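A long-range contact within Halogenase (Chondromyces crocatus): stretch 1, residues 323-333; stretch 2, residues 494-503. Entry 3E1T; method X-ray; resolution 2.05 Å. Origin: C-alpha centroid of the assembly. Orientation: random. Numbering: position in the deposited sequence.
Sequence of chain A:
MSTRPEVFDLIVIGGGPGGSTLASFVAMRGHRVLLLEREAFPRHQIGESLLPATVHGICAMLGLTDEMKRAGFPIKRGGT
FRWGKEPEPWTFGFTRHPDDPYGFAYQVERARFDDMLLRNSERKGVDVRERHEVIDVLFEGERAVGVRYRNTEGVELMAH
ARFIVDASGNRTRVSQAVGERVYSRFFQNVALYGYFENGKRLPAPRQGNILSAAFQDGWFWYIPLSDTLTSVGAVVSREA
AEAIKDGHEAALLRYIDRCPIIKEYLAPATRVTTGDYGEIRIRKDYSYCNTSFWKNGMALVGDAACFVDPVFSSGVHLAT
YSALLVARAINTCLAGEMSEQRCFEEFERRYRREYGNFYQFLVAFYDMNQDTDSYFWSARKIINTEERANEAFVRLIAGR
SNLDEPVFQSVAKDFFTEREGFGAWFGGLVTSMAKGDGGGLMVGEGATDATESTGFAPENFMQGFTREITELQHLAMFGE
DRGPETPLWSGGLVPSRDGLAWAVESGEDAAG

Stretch 1 323-333: ALLVARAINTC
Stretch 2, residues 494-503: VPSRDGLAWA

Stretch 1 is the continuation of a helix that begins earlier in the chain, and it is helical from A323 to C333, with regular i to i+4 backbone hydrogen bonds. Stretch 2 has no regular helix or strand; its shape is described by its own hydrogen bonds: a type I beta turn runs from S496 to G499, closed by G499 N to S496 O at 2.6 Å, and the chain on the two flanks of the turn is tied by S496 N to A501 O (2.9 Å) and A503 N to V494 O (2.7 Å). The register is set where R328 CA and A501 CA lie 4.0 Å apart. R328 CA sits 3.5 Å from L500 O in a CA-H...O contact with an angle of 156° at the hydrogen.

W502 and R328 cover the most surface, 110 and 107 Å² of the 503 Å² buried in total. R328 points its CA-to-CB bond toward the loop and extends from chi1 m (-75°) through chi2 and chi3 both t, with chi4 at 162°. This extended chain delivers the guanidinium to the carbonyl of G499, which accepts two hydrogen bonds, from R328 NE at 3.0 Å and R328 NH2 at 3.2 Å. G499 O lies at the edge of the guanidinium, near its plane, while P495 CG lies over one face, 3.5 Å from R328 NH1. The turn ends in G499 at phi 76° and psi 8°, a positive phi that by itself favours glycine.

W502 adopts chi1 m (-64°) and chi2 115°. Its CA-to-CB bond points sideways, but the indole comes nearer the helix and lies along the aliphatic part of R328. R328 CD stands 3.7 Å from the centroid of the W502 six-membered ring, over the face at 10° off the normal; R328 CZ is 5.0 Å from the same centroid and 26° off, an off-centre cation-pi contact. The methylenes thus pack on the ring while R328 NE and NH2 bind the G499 carbonyl. At the ring edge, L325 CD2 (chi1 m, chi2 t) meets W502 CZ2 at 4.0 Å. The indole nitrogen is satisfied through a water, which accepts from W502 NE1 at 2.7 Å and donates to L325 O at 2.5 Å.

Polar side chains one turn further along the helix fix the loop backbone. T332, with chi1 m (-56°), donates from OG1 to R328 O at 2.6 Å, and the same OG1 accepts from W502 N at 2.8 Å with a nearly straight angle of 174°. One hydroxyl therefore relays between a helix carbonyl and a loop amide. N331 (chi1 m, chi2 -21°) donates from ND2 to L500 O at 2.8 Å. The rule read here is that helix side chains answer the backbone groups of an irregular loop: the carbonyls of G499 and L500 and the amide of W502, while one aromatic ring covers the arginine stem.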

# COMPACT_ATOMS: atom_id res chain seq x y z
N ALA A 323 7.75 -8.58 -0.27
CA ALA A 323 9.24 -8.64 -0.26
C ALA A 323 9.77 -9.83 0.53
O ALA A 323 10.56 -10.61 0.01
CB ALA A 323 9.83 -7.35 0.25
N LEU A 324 9.32 -9.99 1.78
CA LEU A 324 9.61 -11.19 2.58
C LEU A 324 9.26 -12.52 1.92
O LEU A 324 10.00 -13.49 2.02
CB LEU A 324 8.89 -11.12 3.93
CG LEU A 324 9.01 -12.27 4.94
CD1 LEU A 324 10.42 -12.35 5.54
CD2 LEU A 324 7.97 -12.08 6.03
N LEU A 325 8.09 -12.57 1.28
CA LEU A 325 7.62 -13.77 0.61
C LEU A 325 8.48 -14.11 -0.60
O LEU A 325 8.75 -15.28 -0.89
CB LEU A 325 6.16 -13.60 0.17
CG LEU A 325 5.09 -13.47 1.25
CD1 LEU A 325 3.75 -13.15 0.61
CD2 LEU A 325 5.01 -14.75 2.06
N VAL A 326 8.88 -13.08 -1.33
CA VAL A 326 9.73 -13.30 -2.50
C VAL A 326 11.13 -13.67 -2.01
O VAL A 326 11.74 -14.60 -2.54
CB VAL A 326 9.74 -12.08 -3.45
CG1 VAL A 326 10.89 -12.19 -4.46
CG2 VAL A 326 8.45 -12.02 -4.20
N ALA A 327 11.61 -12.98 -0.98
CA ALA A 327 12.92 -13.27 -0.37
C ALA A 327 13.01 -14.72 0.05
O ALA A 327 14.04 -15.35 -0.19
CB ALA A 327 13.18 -12.37 0.82
N ARG A 328 11.95 -15.26 0.65
CA ARG A 328 11.88 -16.67 1.05
C ARG A 328 11.90 -17.63 -0.12
O ARG A 328 12.50 -18.71 -0.03
CB ARG A 328 10.65 -16.96 1.90
CG ARG A 328 10.76 -16.44 3.31
CD ARG A 328 9.53 -16.75 4.10
NE ARG A 328 9.64 -16.13 5.42
CZ ARG A 328 8.62 -15.91 6.24
NH1 ARG A 328 7.38 -16.25 5.88
NH2 ARG A 328 8.84 -15.33 7.40
N ALA A 329 11.23 -17.26 -1.21
CA ALA A 329 11.26 -18.09 -2.41
C ALA A 329 12.68 -18.13 -2.96
O ALA A 329 13.21 -19.21 -3.24
CB ALA A 329 10.27 -17.59 -3.46
N ILE A 330 13.30 -16.95 -3.06
CA ILE A 330 14.66 -16.81 -3.58
C ILE A 330 15.72 -17.48 -2.69
O ILE A 330 16.59 -18.18 -3.21
CB ILE A 330 15.01 -15.33 -3.83
CG1 ILE A 330 14.16 -14.76 -4.97
CG2 ILE A 330 16.50 -15.18 -4.17
CD1 ILE A 330 14.28 -13.27 -5.15
N ASN A 331 15.64 -17.27 -1.37
CA ASN A 331 16.58 -17.88 -0.42
C ASN A 331 16.45 -19.40 -0.35
O ASN A 331 17.43 -20.10 -0.08
CB ASN A 331 16.42 -17.29 0.99
CG ASN A 331 16.97 -15.88 1.09
OD1 ASN A 331 17.80 -15.44 0.28
ND2 ASN A 331 16.51 -15.14 2.11
N THR A 332 15.25 -19.91 -0.62
CA THR A 332 14.99 -21.35 -0.59
C THR A 332 15.42 -22.05 -1.89
O THR A 332 15.86 -23.20 -1.87
CB THR A 332 13.51 -21.65 -0.29
OG1 THR A 332 13.14 -21.02 0.95
CG2 THR A 332 13.26 -23.14 -0.15
N CYS A 333 15.29 -21.35 -3.01
CA CYS A 333 15.69 -21.88 -4.32
C CYS A 333 17.20 -21.79 -4.54
O CYS A 333 17.80 -22.67 -5.14
CB CYS A 333 14.94 -21.16 -5.44
SG CYS A 333 13.17 -21.57 -5.48
N VAL A 494 6.13 -23.51 6.15
CA VAL A 494 6.41 -22.72 7.34
C VAL A 494 7.80 -22.11 7.19
O VAL A 494 8.64 -22.68 6.51
CB VAL A 494 6.34 -23.58 8.65
CG1 VAL A 494 4.91 -24.03 8.91
CG2 VAL A 494 7.27 -24.78 8.59
N PRO A 495 8.04 -20.94 7.80
CA PRO A 495 9.38 -20.39 7.70
C PRO A 495 10.42 -21.22 8.48
O PRO A 495 10.09 -21.86 9.48
CB PRO A 495 9.25 -19.00 8.33
CG PRO A 495 7.80 -18.71 8.36
CD PRO A 495 7.14 -20.04 8.54
N SER A 496 11.65 -21.19 7.98
CA SER A 496 12.81 -21.67 8.70
C SER A 496 12.96 -20.92 10.03
O SER A 496 12.43 -19.82 10.19
CB SER A 496 14.06 -21.45 7.84
OG SER A 496 14.19 -20.09 7.48
N ARG A 497 13.69 -21.52 10.98
CA ARG A 497 14.02 -20.86 12.24
C ARG A 497 14.47 -19.41 12.00
O ARG A 497 14.12 -18.51 12.76
CB ARG A 497 15.12 -21.64 13.00
CG ARG A 497 15.56 -20.99 14.32
CD ARG A 497 16.74 -21.71 14.96
NE ARG A 497 17.70 -20.78 15.56
CZ ARG A 497 18.72 -21.13 16.34
NH1 ARG A 497 18.92 -22.41 16.65
NH2 ARG A 497 19.53 -20.20 16.82
N ASP A 498 15.24 -19.22 10.93
CA ASP A 498 15.75 -17.91 10.54
C ASP A 498 14.63 -16.95 10.11
O ASP A 498 14.74 -15.73 10.26
CB ASP A 498 16.73 -18.08 9.38
CG ASP A 498 17.70 -16.94 9.26
OD1 ASP A 498 17.70 -16.05 10.14
OD2 ASP A 498 18.48 -16.94 8.28
N GLY A 499 13.55 -17.52 9.56
CA GLY A 499 12.45 -16.75 8.99
C GLY A 499 12.78 -16.14 7.64
O GLY A 499 12.00 -15.35 7.10
N LEU A 500 13.92 -16.53 7.08
CA LEU A 500 14.43 -15.97 5.82
C LEU A 500 14.21 -16.89 4.62
O LEU A 500 14.44 -16.48 3.48
CB LEU A 500 15.91 -15.61 5.95
CG LEU A 500 16.34 -14.43 6.83
CD1 LEU A 500 17.84 -14.17 6.68
CD2 LEU A 500 15.57 -13.16 6.51
N ALA A 501 13.77 -18.12 4.88
CA ALA A 501 13.47 -19.10 3.84
C ALA A 501 12.32 -20.01 4.28
O ALA A 501 11.79 -19.85 5.38
CB ALA A 501 14.72 -19.93 3.52
N TRP A 502 11.94 -20.97 3.44
CA TRP A 502 10.88 -21.93 3.76
C TRP A 502 11.44 -23.26 4.28
O TRP A 502 12.47 -23.72 3.81
CB TRP A 502 10.01 -22.21 2.53
CG TRP A 502 9.24 -21.02 2.02
CD1 TRP A 502 9.40 -20.40 0.82
CD2 TRP A 502 8.18 -20.32 2.70
NE1 TRP A 502 8.51 -19.35 0.71
CE2 TRP A 502 7.75 -19.28 1.85
CE3 TRP A 502 7.56 -20.48 3.95
CZ2 TRP A 502 6.73 -18.39 2.20
CZ3 TRP A 502 6.53 -19.59 4.30
CH2 TRP A 502 6.13 -18.56 3.42
N ALA A 503 10.73 -23.87 5.23
CA ALA A 503 11.17 -25.12 5.87
C ALA A 503 10.76 -26.36 5.09
O ALA A 503 11.60 -27.23 4.80
CB ALA A 503 10.68 -25.20 7.31
O HOH W 1 7.53 -17.47 -0.99